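Local atomic coordinates of probable zinc protease (Pseudomonas aeruginosa, PDB entry 4NNZ), a protein that probably acts as a zinc-dependent metallopeptidase of the M16 family, forming one subunit of a heterodimeric protease. Residues A[266-271]-A[407-412]; A[261-266]-A[395-400]; A[10-13]-A[17-20]. All coordinates share one frame; numbering follows the deposited sequence.

Interaction 1 of 3, residues A[266-271]-A[407-412]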
loop_
_atom_site.group_PDB
_atom_site.type_symbol
_atom_site.label_atom_id
_atom_site.label_comp_id
_atom_site.label_asym_id
_atom_site.label_seq_id
_atom_site.Cartn_x
_atom_site.Cartn_y
_atom_site.Cartn_z
ATOM N N ASN A 266 6.844 0.487 -26.285
ATOM C CA ASN A 266 7.423 1.461 -27.146
ATOM C C ASN A 266 6.361 2.210 -27.897
ATOM O O ASN A 266 6.527 3.352 -28.229
ATOM C CB ASN A 266 8.469 0.839 -28.031
ATOM C CG ASN A 266 9.679 0.423 -27.263
ATOM O OD1 ASN A 266 9.920 0.898 -26.188
ATOM N ND2 ASN A 266 10.429 -0.469 -27.807
ATOM N N ALA A 267 5.267 1.527 -28.153
ATOM C CA ALA A 267 4.096 2.124 -28.724
ATOM C C ALA A 267 3.483 3.145 -27.796
ATOM O O ALA A 267 3.001 4.146 -28.219
ATOM C CB ALA A 267 3.103 1.066 -29.083
ATOM N N LEU A 268 3.494 2.868 -26.523
ATOM C CA LEU A 268 3.061 3.833 -25.548
ATOM C C LEU A 268 3.921 5.087 -25.451
ATOM O O LEU A 268 3.422 6.155 -25.250
ATOM C CB LEU A 268 2.882 3.166 -24.197
ATOM C CG LEU A 268 1.650 2.315 -24.113
ATOM C CD1 LEU A 268 1.653 1.527 -22.842
ATOM C CD2 LEU A 268 0.403 3.147 -24.211
ATOM N N ARG A 269 5.218 4.936 -25.572
ATOM C CA ARG A 269 6.107 6.062 -25.548
ATOM C C ARG A 269 5.837 6.967 -26.711
ATOM O O ARG A 269 5.775 8.154 -26.569
ATOM C CB ARG A 269 7.533 5.569 -25.589
ATOM C CG ARG A 269 7.740 4.404 -24.669
ATOM C CD ARG A 269 9.132 3.855 -24.727
ATOM N NE ARG A 269 10.143 4.882 -24.777
ATOM C CZ ARG A 269 11.399 4.661 -25.098
ATOM N NH1 ARG A 269 11.792 3.464 -25.398
ATOM N NH2 ARG A 269 12.259 5.635 -25.116
ATOM N N LEU A 270 5.649 6.364 -27.861
ATOM C CA LEU A 270 5.323 7.051 -29.067
ATOM C C LEU A 270 3.988 7.757 -28.946
ATOM O O LEU A 270 3.825 8.827 -29.455
ATOM C CB LEU A 270 5.313 6.068 -30.232
ATOM C CG LEU A 270 6.400 6.053 -31.299
ATOM C CD1 LEU A 270 6.695 7.428 -31.814
ATOM C CD2 LEU A 270 7.678 5.442 -30.792
ATOM N N ILE A 271 3.027 7.164 -28.270
ATOM C CA ILE A 271 1.740 7.802 -28.098
ATOM C C ILE A 271 1.854 9.078 -27.301
ATOM O O ILE A 271 1.180 10.034 -27.592
ATOM C CB ILE A 271 0.684 6.847 -27.507
ATOM C CG1 ILE A 271 0.186 5.896 -28.559
ATOM C CG2 ILE A 271 -0.540 7.567 -27.006
ATOM C CD1 ILE A 271 -0.396 4.645 -27.985
ATOM N N ARG A 407 -6.091 0.877 -27.872
ATOM C CA ARG A 407 -7.297 0.147 -27.626
ATOM C C ARG A 407 -7.222 -0.640 -26.367
ATOM O O ARG A 407 -8.198 -0.822 -25.692
ATOM C CB ARG A 407 -7.581 -0.809 -28.747
ATOM C CG ARG A 407 -8.109 -0.182 -30.003
ATOM C CD ARG A 407 -7.930 -1.157 -31.131
ATOM N NE ARG A 407 -8.891 -2.224 -30.997
ATOM C CZ ARG A 407 -10.193 -2.033 -31.115
ATOM N NH1 ARG A 407 -10.647 -0.814 -31.388
ATOM N NH2 ARG A 407 -11.038 -3.047 -30.967
ATOM N N THR A 408 -6.070 -1.222 -26.145
ATOM C CA THR A 408 -5.832 -2.021 -24.992
ATOM C C THR A 408 -5.822 -1.247 -23.708
ATOM O O THR A 408 -6.420 -1.648 -22.760
ATOM C CB THR A 408 -4.525 -2.783 -25.176
ATOM O OG1 THR A 408 -4.589 -3.488 -26.404
ATOM C CG2 THR A 408 -4.306 -3.767 -24.106
ATOM N N TYR A 409 -5.117 -0.139 -23.675
ATOM C CA TYR A 409 -4.851 0.514 -22.418
ATOM C C TYR A 409 -5.683 1.700 -22.005
ATOM O O TYR A 409 -5.826 1.945 -20.845
ATOM C CB TYR A 409 -3.380 0.795 -22.290
ATOM C CG TYR A 409 -2.587 -0.460 -22.273
ATOM C CD1 TYR A 409 -2.601 -1.281 -21.186
ATOM C CD2 TYR A 409 -1.849 -0.838 -23.353
ATOM C CE1 TYR A 409 -1.887 -2.444 -21.170
ATOM C CE2 TYR A 409 -1.134 -1.992 -23.346
ATOM C CZ TYR A 409 -1.157 -2.787 -22.254
ATOM O OH TYR A 409 -0.454 -3.939 -22.253
ATOM N N PHE A 410 -6.230 2.416 -22.949
ATOM C CA PHE A 410 -7.002 3.559 -22.591
ATOM C C PHE A 410 -8.431 3.182 -22.328
ATOM O O PHE A 410 -9.317 3.669 -22.938
ATOM C CB PHE A 410 -6.877 4.623 -23.660
ATOM C CG PHE A 410 -5.483 5.116 -23.839
ATOM C CD1 PHE A 410 -4.642 5.180 -22.769
ATOM C CD2 PHE A 410 -5.019 5.493 -25.060
ATOM C CE1 PHE A 410 -3.362 5.605 -22.901
ATOM C CE2 PHE A 410 -3.732 5.927 -25.205
ATOM C CZ PHE A 410 -2.902 5.982 -24.120
ATOM N N THR A 411 -8.630 2.335 -21.353
ATOM C CA THR A 411 -9.921 1.877 -20.973
ATOM C C THR A 411 -10.257 2.442 -19.625
ATOM O O THR A 411 -9.385 2.688 -18.849
ATOM C CB THR A 411 -9.922 0.367 -20.875
ATOM O OG1 THR A 411 -9.182 -0.033 -19.741
ATOM C CG2 THR A 411 -9.290 -0.219 -22.049
ATOM N N PRO A 412 -11.515 2.630 -19.320
ATOM C CA PRO A 412 -11.880 3.196 -18.039
ATOM C C PRO A 412 -11.505 2.295 -16.916
ATOM O O PRO A 412 -11.336 2.749 -15.843
ATOM C CB PRO A 412 -13.369 3.334 -18.139
ATOM C CG PRO A 412 -13.609 3.561 -19.553
ATOM C CD PRO A 412 -12.579 2.810 -20.299
#
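Leu-268 and Ile-271, on one side of helix 262-276, meet Tyr-409 and Phe-410 where helix 399-409 ends: a buried, apolar helix-to-helix-end contact in the C-terminal alpha/beta half of this M16-family chain. It illustrates how two aromatic residues at a helix terminus pack against aliphatic side chains of another helix. Leu-268 spreads its two methyls between the rings, CD1 lying 4.3 Å from CD2 of Tyr-409 and CD2 lying 4.4 Å from CZ of Phe-410, each approaching its ring obliquely. Over the centre of the tyrosine ring sits Thr-408 CG2. Ile-271 comes to the edge of Phe-410 instead, near the ring plane, with its CG2 4.0 Å from CE2. That methyl stands anti to the backbone N of Ile-271, beside its carbonyl carbon, and the isoleucine and phenylalanine side chains pass alongside, running in opposed senses.

Aromatic neighbours extend the cluster. The ring of Phe-410 meets Phe-311 edge-to-face and Phe-251 at a steep tilt, both from strands of the five-stranded sheet, while Leu-336 of helix 325-341 also touches it. The backbone at Phe-410 leaves helical geometry and forms the centre of an inverse gamma turn, closed by a weak bond from Thr-411 N to Tyr-409 O.

Polar contacts lie at the margins. Tyr-409 OH makes a weak hydrogen bond to OE1 of Glu-264, one turn before Leu-268. Arg-269, salt-bridged to Asp-390, also sends NH1 to Asn-266 OD1 at 3.3 Å; the nitrogen lies above the carbonyl plane, 50° out of it.

Interaction 2 of 3, residues A[261-266]-A[395-400]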
loop_
_atom_site.group_PDB
_atom_site.type_symbol
_atom_site.label_atom_id
_atom_site.label_comp_id
_atom_site.label_asym_id
_atom_site.label_seq_id
_atom_site.Cartn_x
_atom_site.Cartn_y
_atom_site.Cartn_z
ATOM N N ASN A 261 5.681 -8.143 -24.022
ATOM C CA ASN A 261 5.817 -7.483 -25.297
ATOM C C ASN A 261 6.370 -6.077 -25.209
ATOM O O ASN A 261 5.646 -5.146 -24.984
ATOM C CB ASN A 261 4.472 -7.455 -26.012
ATOM C CG ASN A 261 4.625 -7.317 -27.499
ATOM O OD1 ASN A 261 5.700 -7.029 -27.982
ATOM N ND2 ASN A 261 3.562 -7.529 -28.228
ATOM N N PRO A 262 7.635 -5.910 -25.506
ATOM C CA PRO A 262 8.258 -4.606 -25.517
ATOM C C PRO A 262 7.674 -3.695 -26.555
ATOM O O PRO A 262 7.813 -2.509 -26.408
ATOM C CB PRO A 262 9.681 -4.931 -25.875
ATOM C CG PRO A 262 9.904 -6.227 -25.240
ATOM C CD PRO A 262 8.599 -6.935 -25.127
ATOM N N ARG A 263 7.073 -4.236 -27.601
ATOM C CA ARG A 263 6.557 -3.400 -28.655
ATOM C C ARG A 263 5.463 -2.501 -28.160
ATOM O O ARG A 263 5.393 -1.374 -28.541
ATOM C CB ARG A 263 6.069 -4.227 -29.835
ATOM C CG ARG A 263 5.552 -3.408 -30.995
ATOM C CD ARG A 263 6.643 -3.012 -31.969
ATOM N NE ARG A 263 7.423 -4.142 -32.444
ATOM C CZ ARG A 263 7.171 -4.800 -33.563
ATOM N NH1 ARG A 263 6.168 -4.443 -34.318
ATOM N NH2 ARG A 263 7.916 -5.818 -33.927
ATOM N N GLU A 264 4.590 -3.023 -27.329
ATOM C CA GLU A 264 3.489 -2.243 -26.829
ATOM C C GLU A 264 3.972 -1.086 -25.970
ATOM O O GLU A 264 3.402 -0.026 -25.996
ATOM C CB GLU A 264 2.456 -3.124 -26.141
ATOM C CG GLU A 264 2.655 -3.273 -24.655
ATOM C CD GLU A 264 2.062 -4.533 -24.102
ATOM O OE1 GLU A 264 0.977 -4.923 -24.537
ATOM O OE2 GLU A 264 2.683 -5.138 -23.227
ATOM N N VAL A 265 5.025 -1.298 -25.200
ATOM C CA VAL A 265 5.578 -0.245 -24.400
ATOM C C VAL A 265 6.096 0.851 -25.282
ATOM O O VAL A 265 5.865 1.997 -25.032
ATOM C CB VAL A 265 6.741 -0.756 -23.549
ATOM C CG1 VAL A 265 7.412 0.369 -22.809
ATOM C CG2 VAL A 265 6.264 -1.775 -22.555
ATOM N N ASN A 266 6.844 0.487 -26.285
ATOM C CA ASN A 266 7.423 1.461 -27.146
ATOM C C ASN A 266 6.361 2.210 -27.897
ATOM O O ASN A 266 6.527 3.352 -28.229
ATOM C CB ASN A 266 8.469 0.839 -28.031
ATOM C CG ASN A 266 9.679 0.423 -27.263
ATOM O OD1 ASN A 266 9.920 0.898 -26.188
ATOM N ND2 ASN A 266 10.429 -0.469 -27.807
ATOM N N LYS A 395 11.989 2.415 -33.751
ATOM C CA LYS A 395 11.797 2.311 -35.171
ATOM C C LYS A 395 10.791 1.258 -35.525
ATOM O O LYS A 395 10.055 1.413 -36.455
ATOM C CB LYS A 395 13.104 1.979 -35.824
ATOM C CG LYS A 395 13.428 2.843 -37.005
ATOM C CD LYS A 395 14.818 2.542 -37.528
ATOM C CE LYS A 395 14.792 1.589 -38.704
ATOM N NZ LYS A 395 15.240 2.217 -39.972
ATOM N N ALA A 396 10.771 0.174 -34.775
ATOM C CA ALA A 396 9.875 -0.935 -35.041
ATOM C C ALA A 396 8.399 -0.629 -34.878
ATOM O O ALA A 396 7.581 -1.312 -35.431
ATOM C CB ALA A 396 10.269 -2.152 -34.242
ATOM N N VAL A 397 8.071 0.394 -34.127
ATOM C CA VAL A 397 6.694 0.693 -33.886
ATOM C C VAL A 397 6.011 1.077 -35.161
ATOM O O VAL A 397 6.493 1.886 -35.897
ATOM C CB VAL A 397 6.569 1.826 -32.877
ATOM C CG1 VAL A 397 5.124 2.158 -32.636
ATOM C CG2 VAL A 397 7.224 1.421 -31.589
ATOM N N THR A 398 4.859 0.487 -35.403
ATOM C CA THR A 398 4.112 0.712 -36.620
ATOM C C THR A 398 2.780 1.267 -36.255
ATOM O O THR A 398 2.339 1.099 -35.152
ATOM C CB THR A 398 3.893 -0.574 -37.420
ATOM O OG1 THR A 398 2.921 -1.380 -36.775
ATOM C CG2 THR A 398 5.142 -1.350 -37.505
ATOM N N PRO A 399 2.092 1.885 -37.189
ATOM C CA PRO A 399 0.884 2.603 -36.857
ATOM C C PRO A 399 -0.113 1.675 -36.242
ATOM O O PRO A 399 -0.956 2.090 -35.492
ATOM C CB PRO A 399 0.416 3.060 -38.203
ATOM C CG PRO A 399 1.664 3.407 -38.863
ATOM C CD PRO A 399 2.593 2.312 -38.490
ATOM N N ASP A 400 -0.034 0.424 -36.623
ATOM C CA ASP A 400 -0.863 -0.609 -36.080
ATOM C C ASP A 400 -0.585 -0.901 -34.618
ATOM O O ASP A 400 -1.478 -1.123 -33.857
ATOM C CB ASP A 400 -0.761 -1.832 -36.962
ATOM C CG ASP A 400 -1.015 -1.496 -38.406
ATOM O OD1 ASP A 400 -1.909 -0.673 -38.661
ATOM O OD2 ASP A 400 -0.310 -2.027 -39.288
#
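This is a side-chain-to-loop contact, made where the N-terminal end of helix 262-276 meets the short connection between helices 386-396 and 399-409. Arg-263 and Asn-266, one turn apart, receive Ala-396 and Val-397 from that connection. On the apolar side, CG2 of Val-397 rests 3.8 Å from CB of Asn-266 and nearly as close to its carbonyl carbon, so the valine branch lies against the stem and backbone of the asparagine and leaves its amide aside.

Helices 262-276 and 399-409 both begin with an N-cap. Asn-261 serves the first, its OD1 accepting from Arg-263 N at 3.1 Å. Thr-398 serves the second: its OG1 caps a backbone N in the first turn, and its own N donates to Asp-401 OD2, as in a capping box.

Arg-263 reaches the loop by bending. Its CG leaves anti to the backbone N, and the chain then turns at chi2 (88°) and chi3 (53°), which brings the guanidinium back over Ala-396. The methyl CB of Ala-396 approaches NE to 3.9 Å, lying over a face of the flat group toward its rim. The carbonyl O of Ala-396, 3.6 Å from NH1, also lies over a face, not in line with an N-H, and no hydrogen bond is formed. NH1 finds its salt bridge just beyond 395-400, at OD2 of Asp-401.

Interaction 3 of 3, residues A[10-13]-A[17-20]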
loop_
_atom_site.group_PDB
_atom_site.type_symbol
_atom_site.label_atom_id
_atom_site.label_comp_id
_atom_site.label_asym_id
_atom_site.label_seq_id
_atom_site.Cartn_x
_atom_site.Cartn_y
_atom_site.Cartn_z
ATOM N N PHE A 10 32.206 -5.661 -15.825
ATOM C CA PHE A 10 32.722 -6.724 -14.987
ATOM C C PHE A 10 32.120 -6.704 -13.599
ATOM O O PHE A 10 31.679 -5.695 -13.162
ATOM C CB PHE A 10 34.229 -6.659 -14.910
ATOM C CG PHE A 10 34.749 -5.434 -14.248
ATOM C CD1 PHE A 10 34.851 -4.262 -14.938
ATOM C CD2 PHE A 10 35.158 -5.470 -12.949
ATOM C CE1 PHE A 10 35.348 -3.145 -14.347
ATOM C CE2 PHE A 10 35.662 -4.359 -12.345
ATOM C CZ PHE A 10 35.755 -3.191 -13.050
ATOM N N SER A 11 32.087 -7.828 -12.918
ATOM C CA SER A 11 31.570 -7.843 -11.571
ATOM C C SER A 11 32.539 -8.397 -10.595
ATOM O O SER A 11 33.055 -9.436 -10.791
ATOM C CB SER A 11 30.312 -8.661 -11.481
ATOM O OG SER A 11 29.475 -8.416 -12.566
ATOM N N LEU A 12 32.713 -7.720 -9.488
ATOM C CA LEU A 12 33.606 -8.160 -8.462
ATOM C C LEU A 12 33.061 -9.337 -7.748
ATOM O O LEU A 12 31.934 -9.715 -7.918
ATOM C CB LEU A 12 33.876 -7.070 -7.466
ATOM C CG LEU A 12 34.368 -5.790 -8.090
ATOM C CD1 LEU A 12 34.964 -4.927 -7.023
ATOM C CD2 LEU A 12 35.403 -6.054 -9.146
ATOM N N ASP A 13 33.911 -9.921 -6.935
ATOM C CA ASP A 13 33.622 -11.140 -6.242
ATOM C C ASP A 13 32.485 -10.964 -5.308
ATOM O O ASP A 13 31.729 -11.882 -5.112
ATOM C CB ASP A 13 34.839 -11.587 -5.466
ATOM C CG ASP A 13 35.640 -12.604 -6.203
ATOM O OD1 ASP A 13 35.092 -13.255 -7.117
ATOM O OD2 ASP A 13 36.828 -12.750 -5.854
ATOM N N LYS A 17 28.732 -4.906 -9.451
ATOM C CA LYS A 17 28.845 -4.851 -10.885
ATOM C C LYS A 17 29.481 -3.545 -11.222
ATOM O O LYS A 17 29.168 -2.554 -10.635
ATOM C CB LYS A 17 27.475 -4.923 -11.515
ATOM C CG LYS A 17 27.486 -5.069 -13.012
ATOM C CD LYS A 17 26.095 -5.322 -13.546
ATOM C CE LYS A 17 26.123 -6.047 -14.872
ATOM N NZ LYS A 17 24.798 -6.571 -15.264
ATOM N N VAL A 18 30.417 -3.553 -12.146
ATOM C CA VAL A 18 31.103 -2.343 -12.513
ATOM C C VAL A 18 30.935 -2.107 -13.987
ATOM O O VAL A 18 31.105 -2.995 -14.768
ATOM C CB VAL A 18 32.589 -2.390 -12.127
ATOM C CG1 VAL A 18 33.253 -1.094 -12.485
ATOM C CG2 VAL A 18 32.753 -2.652 -10.646
ATOM N N ILE A 19 30.556 -0.905 -14.358
ATOM C CA ILE A 19 30.437 -0.574 -15.752
ATOM C C ILE A 19 31.277 0.623 -16.082
ATOM O O ILE A 19 31.238 1.602 -15.395
ATOM C CB ILE A 19 28.993 -0.339 -16.168
ATOM C CG1 ILE A 19 28.176 -1.593 -15.931
ATOM C CG2 ILE A 19 28.945 -0.017 -17.636
ATOM C CD1 ILE A 19 26.696 -1.415 -16.055
ATOM N N VAL A 20 32.074 0.509 -17.124
ATOM C CA VAL A 20 32.993 1.569 -17.501
ATOM C C VAL A 20 32.906 1.967 -18.947
ATOM O O VAL A 20 33.013 1.146 -19.809
ATOM C CB VAL A 20 34.442 1.169 -17.239
ATOM C CG1 VAL A 20 35.346 2.322 -17.516
ATOM C CG2 VAL A 20 34.621 0.756 -15.812
#
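Phe-10 lays its ring flat against Val-18 on the facing strand of a beta hairpin, strands 7-11 and 17-22, which forms one margin of the mixed sheet in the N-terminal half of the chain. The two residues are an antiparallel hydrogen-bonded pair and their side chains leave the strands together and stay abreast, a compact example of how cross-strand neighbours pack on one face of a sheet. The ring reaches across because CG of Phe-10 stands between its backbone N and carbonyl carbon (chi1 65°). CB of Val-18 then lies over the ring face, 3.6 Å from the centroid and 20° off the ring normal, in a CH-pi contact displaced toward the rim. The branches straddle that end of the ring: CG1 comes to 3.3 Å from CZ, a tight approach, while CG2 stays nearer CE2. Val-20 meets the ring differently, its CG2 at the edge, 4.2 Å from CE1. Lys-204 adds a cation-pi contact. Leu-12 CG touches Val-18 CG2, and the leucine side chain also meets Ala-207 of helix 200-211; this face of the hairpin is thus partly covered by that helix.

The other face carries Ser-11 and Lys-17, a non-hydrogen-bonded pair. Ser-11 OG lies 3.9 Å from Lys-17 CG, alongside the stem of an extended chain whose NZ goes on to salt bridges with Glu-9 and with Glu-378 of helix 367-379.

In the backbone, two bonds fix the pairing. Phe-10 N donates to Val-18 O at 3.1 Å, in the carbonyl plane, and Val-18 N returns a shorter bond of 2.7 Å that meets Phe-10 O with a C=O...N angle of 174°.

In the fold
From the N terminus, interaction 3 comes first and closes the shortest loop, a short hairpin connection with three residues between 10-13 and 17-20, at one margin of the six-stranded sheet. The other two contacts open much later and join parts of the chain well over a hundred residues apart. Their segments alternate, 261-266, 266-271, 395-400 and 407-412, so interactions 1 and 2 cross; they share Asn-266, and their centres lie about 10 Å apart. Together they fasten two levels of helix 262-276 to the loop leading into helix 399-409 and to that helix's end. Interaction 3 stands apart in the N-terminal half, its nearest atoms about 18 Å from those of either other contact.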